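Local coordinates for protein ATP phosphoribosyltransferase (Methanobacterium thermoautotrophicum, PDB 2VD3) that probably catalyses the magnesium-dependent condensation of ATP with 5-phosphoribose 1-diphosphate to phosphoribosyl-ATP, the first step of histidine biosynthesis, and is captured here with inhibitory histidine bound, at residues 23-28 and 283-288; 85-90 and 206-211; 215-220 and 279-284. All blocks are in the same frame, centred on the assembly; numbering follows the deposited sequence.

Interaction 1: 23-28 and 283-288; sequences LENAGV and PIERII. With MG (magnesium ion), chain L.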
loop_
_atom_site.group_PDB
_atom_site.type_symbol
_atom_site.label_atom_id
_atom_site.label_comp_id
_atom_site.label_asym_id
_atom_site.label_seq_id
_atom_site.Cartn_x
_atom_site.Cartn_y
_atom_site.Cartn_z
ATOM N N LEU A 23 -3.925 8.923 -25.262
ATOM C CA LEU A 23 -3.282 10.213 -25.519
ATOM C C LEU A 23 -1.844 10.033 -26.041
ATOM O O LEU A 23 -1.437 10.686 -27.005
ATOM C CB LEU A 23 -3.307 11.092 -24.259
ATOM C CG LEU A 23 -4.682 11.618 -23.812
ATOM C CD1 LEU A 23 -4.614 12.252 -22.421
ATOM C CD2 LEU A 23 -5.261 12.605 -24.812
ATOM N N GLU A 24 -1.092 9.141 -25.394
ATOM C CA GLU A 24 0.225 8.734 -25.853
ATOM C C GLU A 24 0.196 8.335 -27.334
ATOM O O GLU A 24 0.965 8.866 -28.138
ATOM C CB GLU A 24 0.737 7.584 -24.981
ATOM C CG GLU A 24 1.955 6.833 -25.516
ATOM C CD GLU A 24 3.254 7.576 -25.313
ATOM O OE1 GLU A 24 3.215 8.765 -24.921
ATOM O OE2 GLU A 24 4.328 6.968 -25.554
ATOM N N ASN A 25 -0.710 7.427 -27.691
ATOM C CA ASN A 25 -0.825 6.980 -29.077
ATOM C C ASN A 25 -1.304 8.059 -30.058
ATOM O O ASN A 25 -1.053 7.968 -31.269
ATOM C CB ASN A 25 -1.692 5.714 -29.169
ATOM C CG ASN A 25 -1.012 4.487 -28.554
ATOM O OD1 ASN A 25 -0.059 4.607 -27.791
ATOM N ND2 ASN A 25 -1.506 3.312 -28.887
ATOM N N ALA A 26 -1.983 9.075 -29.522
ATOM C CA ALA A 26 -2.525 10.189 -30.304
ATOM C C ALA A 26 -1.486 11.294 -30.544
ATOM O O ALA A 26 -1.784 12.305 -31.184
ATOM C CB ALA A 26 -3.760 10.767 -29.609
ATOM N N GLY A 27 -0.281 11.093 -30.019
ATOM C CA GLY A 27 0.794 12.082 -30.101
ATOM C C GLY A 27 0.786 13.107 -28.977
ATOM O O GLY A 27 1.512 14.104 -29.032
ATOM N N VAL A 28 -0.033 12.849 -27.956
ATOM C CA VAL A 28 -0.240 13.781 -26.851
ATOM C C VAL A 28 0.059 13.094 -25.519
ATOM O O VAL A 28 -0.683 13.236 -24.550
ATOM C CB VAL A 28 -1.696 14.388 -26.883
ATOM C CG1 VAL A 28 -1.925 15.348 -25.730
ATOM C CG2 VAL A 28 -1.943 15.115 -28.200
ATOM N N PRO A 283 2.348 -3.346 -35.955
ATOM C CA PRO A 283 1.317 -2.510 -35.347
ATOM C C PRO A 283 1.067 -1.210 -36.117
ATOM O O PRO A 283 1.983 -0.670 -36.758
ATOM C CB PRO A 283 1.896 -2.186 -33.968
ATOM C CG PRO A 283 3.372 -2.245 -34.164
ATOM C CD PRO A 283 3.599 -3.336 -35.174
ATOM N N ILE A 284 -0.174 -0.733 -36.049
ATOM C CA ILE A 284 -0.547 0.559 -36.598
ATOM C C ILE A 284 -1.051 1.438 -35.451
ATOM O O ILE A 284 -1.976 1.053 -34.736
ATOM C CB ILE A 284 -1.648 0.425 -37.695
ATOM C CG1 ILE A 284 -1.150 -0.453 -38.856
ATOM C CG2 ILE A 284 -2.076 1.805 -38.201
ATOM C CD1 ILE A 284 -2.225 -0.804 -39.902
ATOM N N GLU A 285 -0.461 2.616 -35.282
ATOM C CA GLU A 285 -0.859 3.503 -34.192
ATOM C C GLU A 285 -2.142 4.298 -34.488
ATOM O O GLU A 285 -3.021 4.423 -33.638
ATOM C CB GLU A 285 0.298 4.434 -33.829
ATOM C CG GLU A 285 0.224 5.005 -32.433
ATOM C CD GLU A 285 1.397 5.909 -32.125
ATOM O OE1 GLU A 285 2.156 5.598 -31.184
ATOM O OE2 GLU A 285 1.571 6.925 -32.827
ATOM N N ARG A 286 -2.241 4.835 -35.696
ATOM C CA ARG A 286 -3.366 5.694 -36.088
ATOM C C ARG A 286 -3.769 5.385 -37.512
ATOM O O ARG A 286 -2.908 5.217 -38.383
ATOM C CB ARG A 286 -2.968 7.162 -36.027
ATOM C CG ARG A 286 -3.014 7.788 -34.669
ATOM C CD ARG A 286 -2.237 9.104 -34.629
ATOM N NE ARG A 286 -0.952 8.956 -33.956
ATOM C CZ ARG A 286 -0.052 9.927 -33.816
ATOM N NH1 ARG A 286 -0.272 11.149 -34.302
ATOM N NH2 ARG A 286 1.082 9.679 -33.177
ATOM N N ILE A 287 -5.077 5.316 -37.752
ATOM C CA ILE A 287 -5.603 5.262 -39.112
ATOM C C ILE A 287 -6.517 6.461 -39.356
ATOM O O ILE A 287 -7.353 6.792 -38.514
ATOM C CB ILE A 287 -6.358 3.931 -39.394
ATOM C CG1 ILE A 287 -5.435 2.743 -39.142
ATOM C CG2 ILE A 287 -6.912 3.907 -40.831
ATOM C CD1 ILE A 287 -6.076 1.395 -39.381
ATOM N N ILE A 288 -6.334 7.118 -40.498
ATOM C CA ILE A 288 -7.223 8.196 -40.933
ATOM C C ILE A 288 -7.697 7.863 -42.349
ATOM O O ILE A 288 -6.935 8.012 -43.307
ATOM C CB ILE A 288 -6.530 9.585 -40.930
ATOM C CG1 ILE A 288 -5.540 9.728 -39.753
ATOM C CG2 ILE A 288 -7.587 10.732 -41.003
ATOM C CD1 ILE A 288 -6.156 10.209 -38.449
HETATM MG MG MG L . 4.948 10.535 -24.619
#

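Interaction 2: 85-90 and 206-211; sequences ILEDLK and GIRGVI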
loop_
_atom_site.group_PDB
_atom_site.type_symbol
_atom_site.label_atom_id
_atom_site.label_comp_id
_atom_site.label_asym_id
_atom_site.label_seq_id
_atom_site.Cartn_x
_atom_site.Cartn_y
_atom_site.Cartn_z
ATOM N N ILE A 85 -20.637 15.590 -25.933
ATOM C CA ILE A 85 -19.917 14.327 -26.170
ATOM C C ILE A 85 -19.288 14.376 -27.562
ATOM O O ILE A 85 -19.995 14.517 -28.552
ATOM C CB ILE A 85 -20.838 13.065 -26.034
ATOM C CG1 ILE A 85 -21.373 12.924 -24.605
ATOM C CG2 ILE A 85 -20.089 11.786 -26.438
ATOM C CD1 ILE A 85 -22.508 11.906 -24.469
ATOM N N LEU A 86 -17.962 14.256 -27.626
ATOM C CA LEU A 86 -17.220 14.337 -28.890
ATOM C C LEU A 86 -16.977 12.995 -29.585
ATOM O O LEU A 86 -17.128 12.896 -30.805
ATOM C CB LEU A 86 -15.886 15.065 -28.688
ATOM C CG LEU A 86 -15.950 16.569 -28.347
ATOM C CD1 LEU A 86 -14.560 17.179 -28.403
ATOM C CD2 LEU A 86 -16.922 17.324 -29.276
ATOM N N GLU A 87 -16.586 11.980 -28.812
ATOM C CA GLU A 87 -16.242 10.658 -29.342
ATOM C C GLU A 87 -16.534 9.584 -28.324
ATOM O O GLU A 87 -16.386 9.806 -27.121
ATOM C CB GLU A 87 -14.744 10.555 -29.670
ATOM C CG GLU A 87 -14.206 11.519 -30.707
ATOM C CD GLU A 87 -14.828 11.326 -32.072
ATOM O OE1 GLU A 87 -15.001 12.332 -32.776
ATOM O OE2 GLU A 87 -15.136 10.180 -32.447
ATOM N N ASP A 88 -16.938 8.413 -28.799
ATOM C CA ASP A 88 -16.919 7.237 -27.953
ATOM C C ASP A 88 -15.522 6.647 -28.059
ATOM O O ASP A 88 -14.965 6.562 -29.154
ATOM C CB ASP A 88 -17.979 6.226 -28.365
ATOM C CG ASP A 88 -17.919 4.962 -27.531
ATOM O OD1 ASP A 88 -16.991 4.160 -27.752
ATOM O OD2 ASP A 88 -18.783 4.770 -26.649
ATOM N N LEU A 89 -14.955 6.244 -26.922
ATOM C CA LEU A 89 -13.551 5.815 -26.883
ATOM C C LEU A 89 -13.323 4.303 -26.905
ATOM O O LEU A 89 -12.180 3.844 -26.868
ATOM C CB LEU A 89 -12.819 6.481 -25.716
ATOM C CG LEU A 89 -12.826 8.008 -25.794
ATOM C CD1 LEU A 89 -12.249 8.623 -24.533
ATOM C CD2 LEU A 89 -12.107 8.511 -27.040
ATOM N N LYS A 90 -14.419 3.547 -26.967
ATOM C CA LYS A 90 -14.410 2.107 -27.237
ATOM C C LYS A 90 -13.719 1.236 -26.196
ATOM O O LYS A 90 -13.353 0.101 -26.476
ATOM C CB LYS A 90 -13.881 1.806 -28.649
ATOM C CG LYS A 90 -14.957 1.910 -29.722
ATOM C CD LYS A 90 -14.378 2.021 -31.128
ATOM C CE LYS A 90 -13.887 0.683 -31.665
ATOM N NZ LYS A 90 -12.897 0.868 -32.776
ATOM N N GLY A 206 -6.453 13.174 -33.610
ATOM C CA GLY A 206 -5.400 12.297 -33.086
ATOM C C GLY A 206 -5.992 11.103 -32.374
ATOM O O GLY A 206 -5.660 9.953 -32.680
ATOM N N ILE A 207 -6.884 11.388 -31.429
ATOM C CA ILE A 207 -7.638 10.377 -30.686
ATOM C C ILE A 207 -8.544 9.528 -31.594
ATOM O O ILE A 207 -8.529 8.289 -31.515
ATOM C CB ILE A 207 -8.448 11.034 -29.531
ATOM C CG1 ILE A 207 -7.541 11.251 -28.313
ATOM C CG2 ILE A 207 -9.685 10.206 -29.171
ATOM C CD1 ILE A 207 -8.111 12.159 -27.247
ATOM N N ARG A 208 -9.315 10.184 -32.462
ATOM C CA ARG A 208 -10.216 9.462 -33.369
ATOM C C ARG A 208 -9.417 8.480 -34.216
ATOM O O ARG A 208 -9.835 7.339 -34.396
ATOM C CB ARG A 208 -11.048 10.427 -34.227
ATOM C CG ARG A 208 -12.245 9.807 -34.982
ATOM C CD ARG A 208 -12.904 8.654 -34.198
ATOM N NE ARG A 208 -14.218 8.262 -34.716
ATOM C CZ ARG A 208 -14.697 7.016 -34.700
ATOM N NH1 ARG A 208 -15.901 6.760 -35.182
ATOM N NH2 ARG A 208 -13.969 6.019 -34.213
ATOM N N GLY A 209 -8.251 8.924 -34.686
ATOM C CA GLY A 209 -7.286 8.077 -35.391
ATOM C C GLY A 209 -6.821 6.821 -34.660
ATOM O O GLY A 209 -6.670 5.770 -35.277
ATOM N N VAL A 210 -6.591 6.922 -33.354
ATOM C CA VAL A 210 -6.187 5.767 -32.538
ATOM C C VAL A 210 -7.331 4.763 -32.392
ATOM O O VAL A 210 -7.098 3.553 -32.347
ATOM C CB VAL A 210 -5.663 6.206 -31.143
ATOM C CG1 VAL A 210 -5.493 5.022 -30.196
ATOM C CG2 VAL A 210 -4.347 6.946 -31.293
ATOM N N ILE A 211 -8.560 5.269 -32.332
ATOM C CA ILE A 211 -9.740 4.423 -32.182
ATOM C C ILE A 211 -10.023 3.620 -33.442
ATOM O O ILE A 211 -10.461 2.468 -33.369
ATOM C CB ILE A 211 -10.987 5.254 -31.799
ATOM C CG1 ILE A 211 -10.889 5.703 -30.338
ATOM C CG2 ILE A 211 -12.267 4.449 -31.998
ATOM C CD1 ILE A 211 -11.759 6.864 -30.048
#

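Interaction 3: 215-220 and 279-284; sequences GKRLVM and ILVVPI. With HIS (histidine), chain C.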
loop_
_atom_site.group_PDB
_atom_site.type_symbol
_atom_site.label_atom_id
_atom_site.label_comp_id
_atom_site.label_asym_id
_atom_site.label_seq_id
_atom_site.Cartn_x
_atom_site.Cartn_y
_atom_site.Cartn_z
ATOM N N GLY A 215 -7.926 -3.074 -33.540
ATOM C CA GLY A 215 -8.137 -4.326 -34.250
ATOM C C GLY A 215 -7.681 -4.262 -35.695
ATOM O O GLY A 215 -8.121 -5.065 -36.522
ATOM N N LYS A 216 -6.815 -3.303 -36.017
ATOM C CA LYS A 216 -6.278 -3.204 -37.372
ATOM C C LYS A 216 -4.764 -3.314 -37.329
ATOM O O LYS A 216 -4.096 -2.524 -36.660
ATOM C CB LYS A 216 -6.681 -1.878 -38.040
ATOM C CG LYS A 216 -8.162 -1.533 -37.986
ATOM C CD LYS A 216 -8.975 -2.466 -38.854
ATOM C CE LYS A 216 -10.344 -1.902 -39.106
ATOM N NZ LYS A 216 -11.311 -3.002 -39.326
ATOM N N ARG A 217 -4.219 -4.288 -38.045
ATOM C CA ARG A 217 -2.769 -4.449 -38.110
ATOM C C ARG A 217 -2.326 -4.396 -39.565
ATOM O O ARG A 217 -3.145 -4.602 -40.469
ATOM C CB ARG A 217 -2.331 -5.774 -37.472
ATOM C CG ARG A 217 -2.693 -5.982 -36.007
ATOM C CD ARG A 217 -2.029 -4.968 -35.077
ATOM N NE ARG A 217 -1.902 -5.493 -33.716
ATOM C CZ ARG A 217 -2.854 -5.452 -32.782
ATOM N NH1 ARG A 217 -2.621 -5.976 -31.581
ATOM N NH2 ARG A 217 -4.031 -4.894 -33.036
ATOM N N LEU A 218 -1.040 -4.115 -39.788
ATOM C CA LEU A 218 -0.449 -4.156 -41.132
ATOM C C LEU A 218 0.269 -5.493 -41.353
ATOM O O LEU A 218 1.313 -5.760 -40.738
ATOM C CB LEU A 218 0.512 -2.976 -41.357
ATOM C CG LEU A 218 1.283 -2.887 -42.683
ATOM C CD1 LEU A 218 0.388 -2.466 -43.820
ATOM C CD2 LEU A 218 2.468 -1.928 -42.565
ATOM N N VAL A 219 -0.294 -6.315 -42.239
ATOM C CA VAL A 219 0.222 -7.655 -42.501
ATOM C C VAL A 219 1.127 -7.678 -43.736
ATOM O O VAL A 219 0.733 -7.220 -44.804
ATOM C CB VAL A 219 -0.929 -8.689 -42.616
ATOM C CG1 VAL A 219 -0.408 -10.072 -43.023
ATOM C CG2 VAL A 219 -1.673 -8.775 -41.297
ATOM N N MET A 220 2.340 -8.206 -43.561
ATOM C CA MET A 220 3.342 -8.295 -44.631
ATOM C C MET A 220 3.761 -9.745 -44.858
ATOM O O MET A 220 3.852 -10.526 -43.909
ATOM C CB MET A 220 4.596 -7.484 -44.282
ATOM C CG MET A 220 4.367 -6.024 -43.987
ATOM S SD MET A 220 5.747 -5.272 -43.105
ATOM C CE MET A 220 6.868 -4.831 -44.425
ATOM N N ILE A 279 5.301 -14.276 -42.660
ATOM C CA ILE A 279 4.165 -13.408 -42.392
ATOM C C ILE A 279 4.404 -12.555 -41.147
ATOM O O ILE A 279 4.615 -13.073 -40.047
ATOM C CB ILE A 279 2.844 -14.190 -42.277
ATOM C CG1 ILE A 279 2.668 -15.117 -43.488
ATOM C CG2 ILE A 279 1.672 -13.216 -42.163
ATOM C CD1 ILE A 279 1.583 -16.168 -43.306
ATOM N N LEU A 280 4.378 -11.243 -41.352
ATOM C CA LEU A 280 4.625 -10.288 -40.293
ATOM C C LEU A 280 3.347 -9.554 -39.998
ATOM O O LEU A 280 2.576 -9.209 -40.913
ATOM C CB LEU A 280 5.696 -9.269 -40.701
ATOM C CG LEU A 280 6.905 -9.701 -41.533
ATOM C CD1 LEU A 280 7.779 -8.500 -41.781
ATOM C CD2 LEU A 280 7.693 -10.844 -40.875
ATOM N N VAL A 281 3.124 -9.325 -38.710
ATOM C CA VAL A 281 2.034 -8.488 -38.264
ATOM C C VAL A 281 2.677 -7.310 -37.563
ATOM O O VAL A 281 3.322 -7.480 -36.536
ATOM C CB VAL A 281 1.060 -9.249 -37.337
ATOM C CG1 VAL A 281 -0.152 -8.384 -37.022
ATOM C CG2 VAL A 281 0.605 -10.567 -37.992
ATOM N N VAL A 282 2.526 -6.128 -38.161
ATOM C CA VAL A 282 3.168 -4.895 -37.706
ATOM C C VAL A 282 2.074 -3.996 -37.105
ATOM O O VAL A 282 0.991 -3.890 -37.681
ATOM C CB VAL A 282 3.854 -4.167 -38.906
ATOM C CG1 VAL A 282 4.589 -2.915 -38.462
ATOM C CG2 VAL A 282 4.807 -5.088 -39.636
ATOM N N PRO A 283 2.348 -3.346 -35.955
ATOM C CA PRO A 283 1.317 -2.510 -35.347
ATOM C C PRO A 283 1.067 -1.210 -36.117
ATOM O O PRO A 283 1.983 -0.670 -36.758
ATOM C CB PRO A 283 1.896 -2.186 -33.968
ATOM C CG PRO A 283 3.372 -2.245 -34.164
ATOM C CD PRO A 283 3.599 -3.336 -35.174
ATOM N N ILE A 284 -0.174 -0.733 -36.049
ATOM C CA ILE A 284 -0.547 0.559 -36.598
ATOM C C ILE A 284 -1.051 1.438 -35.451
ATOM O O ILE A 284 -1.976 1.053 -34.736
ATOM C CB ILE A 284 -1.648 0.425 -37.695
ATOM C CG1 ILE A 284 -1.150 -0.453 -38.856
ATOM C CG2 ILE A 284 -2.076 1.805 -38.201
ATOM C CD1 ILE A 284 -2.225 -0.804 -39.902
HETATM N N HIS C . 11.354 -9.114 -47.631
HETATM C CA HIS C . 11.850 -8.854 -46.238
HETATM C C HIS C . 12.354 -10.131 -45.580
HETATM O O HIS C . 12.996 -10.085 -44.532
HETATM C CB HIS C . 10.749 -8.227 -45.377
HETATM C CG HIS C . 9.479 -9.023 -45.343
HETATM N ND1 HIS C . 8.298 -8.562 -45.884
HETATM C CD2 HIS C . 9.208 -10.247 -44.833
HETATM C CE1 HIS C . 7.353 -9.471 -45.711
HETATM N NE2 HIS C . 7.882 -10.505 -45.079
HETATM O OXT HIS C . 12.125 -11.243 -46.074
#

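Interaction 1: 23-28 and 283-288
The C-terminal end of helix 16-25 closes in a Schellman motif, and residues 283-288, close to the C terminus, lay two charged side chains across it. Among backbone bonds, the motif is defined by Val28 N reaching back to Leu23 O at 2.7 Å and Gly27 N to Glu24 O at 3.2 Å. Gly27 takes positive phi (87°), where a side chain would collide with the preceding carbonyl oxygen.

The charged interactions centre on a salt bridge between sequence neighbours. Arg286 NH2 donates to Glu285 OE2 at 2.8 Å; the acceptor lies close to the guanidinium plane, while the donor sits above the carboxylate plane. Glu285 reaches this point fully extended, CG anti to the backbone N (chi1 -158°), whereas Arg286 bends at chi3. Each has a second partner on another copy of the protein, Arg217 for Glu285 OE2 and Glu261 for Arg286 NH2, so the pair also belongs to the subunit interface.

Packing does the rest. The guanidinium lies flat over the helix terminus, with Ala26 C 3.8 Å above its centre and Gly27 N over its rim on that same face. Its positive charge would probably suit the carbonyl-rich end of the helix. Asn25 crosses Glu285 obliquely, Asn25 CB lying 3.9 Å from Glu285 CG, and its side chain also touches Val210 of helix 197-212. One residue before Asn25, Glu24 points away from the C-terminal tail, and its OE1 binds a magnesium ion at 2.5 Å.

Interaction 2: 85-90 and 206-211
Where strand 84-88 runs out, the side chains of Glu87, Leu89 and Lys90 meet a face of helix 197-212, and nearly every charge at this junction has more than one partner. Lys90 supplies the hydrogen bond across the contact: its NZ donates to Ile211 O at 3.0 Å, approaching from above the carbonyl plane. The same ammonium forms a salt bridge with Glu214, just past the helix.

Asp88 serves its own strand end. OD1 accepts from Lys90 N at 2.8 Å, forming an Asx turn, and also pairs with Arg93; OD2 is taken up by Ser183 and Lys185. Glu87 divides its carboxylate between two arginines of the helix. OE1 is bridged to Arg204, while OE2 stands 3.1 Å from Arg208 NE. It lies well out of the guanidinium plane, so this second pairing is one of charges alone, with no N-H aimed at the oxygen. Arg208 has a further salt bridge through NH2 to Asp212, one turn along.

Alongside these charges Leu89 sends CD2 between two isoleucines of successive turns, 3.6 Å from Ile207 CG2 and 3.4 Å from Ile211 CD1. The Ile211 branches part: CD1 comes up against Asp88 O, and CG2 lies against Lys90 CD at 3.3 Å. An alanine in place of Ile211 would remove both branches and would probably loosen the packing of Leu89 and the lysine methylenes on the helix. Glu87 follows Leu86 in a classic beta bulge opposite Leu186, and the whole is a helix packed against the end of a strand and the turn that follows it, in the catalytic part of this long-form HisG, whose fold is of the periplasmic-binding-protein type.

Interaction 3: 215-220 and 279-284
Strands 216-220 and 279-283 run antiparallel, their axes 4.7 Å apart at closest approach, and their side chains interlock on both faces of the regulatory sheet. Four backbone hydrogen bonds set the register. Leu218 and Val282 exchange two of 2.9 Å, N to O each way, and Met220 and Leu280 exchange the next two, Leu280 N to Met220 O being 2.7 Å.

On the face bearing Leu218, Met220, Leu280 and Val282, the methionine is the main bump. Its CG is anti to the carbonyl carbon (chi1 -57°), and a bend at chi3 leaves SD between Leu280 and Val282, adjacent on this face of the opposing strand, 3.6 Å from Val282 CG2 and 4.0 Å from Leu280 CD1. Near the other end, Ile284 stretches back so that its CD1 tip settles against the backbone of Arg217 and Leu218, 3.8 Å from Leu218 CB.

The reverse face carries Val219 and Val281. There Val219 CG1 lies alongside Ile279 CG2 at 3.9 Å, both pointing the same way, while Val281 CG1 presses against the aliphatic root of Arg217, 3.4 Å from its CB. The charged tip of Arg217 runs on to Glu285 of a neighbouring subunit.

At the strand end, Met220 CB and Leu280 CG lie against the imidazole of a bound histidine, whose polar atoms are held partly by Thr242, Met238 and Gly240 of that same neighbour. The pairing joins the first and last strands of the four-stranded antiparallel sheet of the GlnB-like C-terminal domain, a ferredoxin-like 2-3-1-4 order, and its end forms one wall of the inhibitor site between subunits.

In the fold
From the N terminus, helix 16-25 is the first element engaged, but its partner arrives only with the final residues, so interaction 1 closes a loop over nearly the whole chain. Within that loop interaction 2 joins strand 84-88 to helix 197-212 in the catalytic part. The chain then passes directly into strand 216-224, and interaction 3 closes a shorter loop in the regulatory domain, in series with interaction 2. Interactions 1 and 3 share Pro283 and Ile284, so strand 279-283 leads straight into the returning tail. Ile287 of that tail meets Gly209 of interaction 2 through a probable backbone hydrogen bond, joining the two domains.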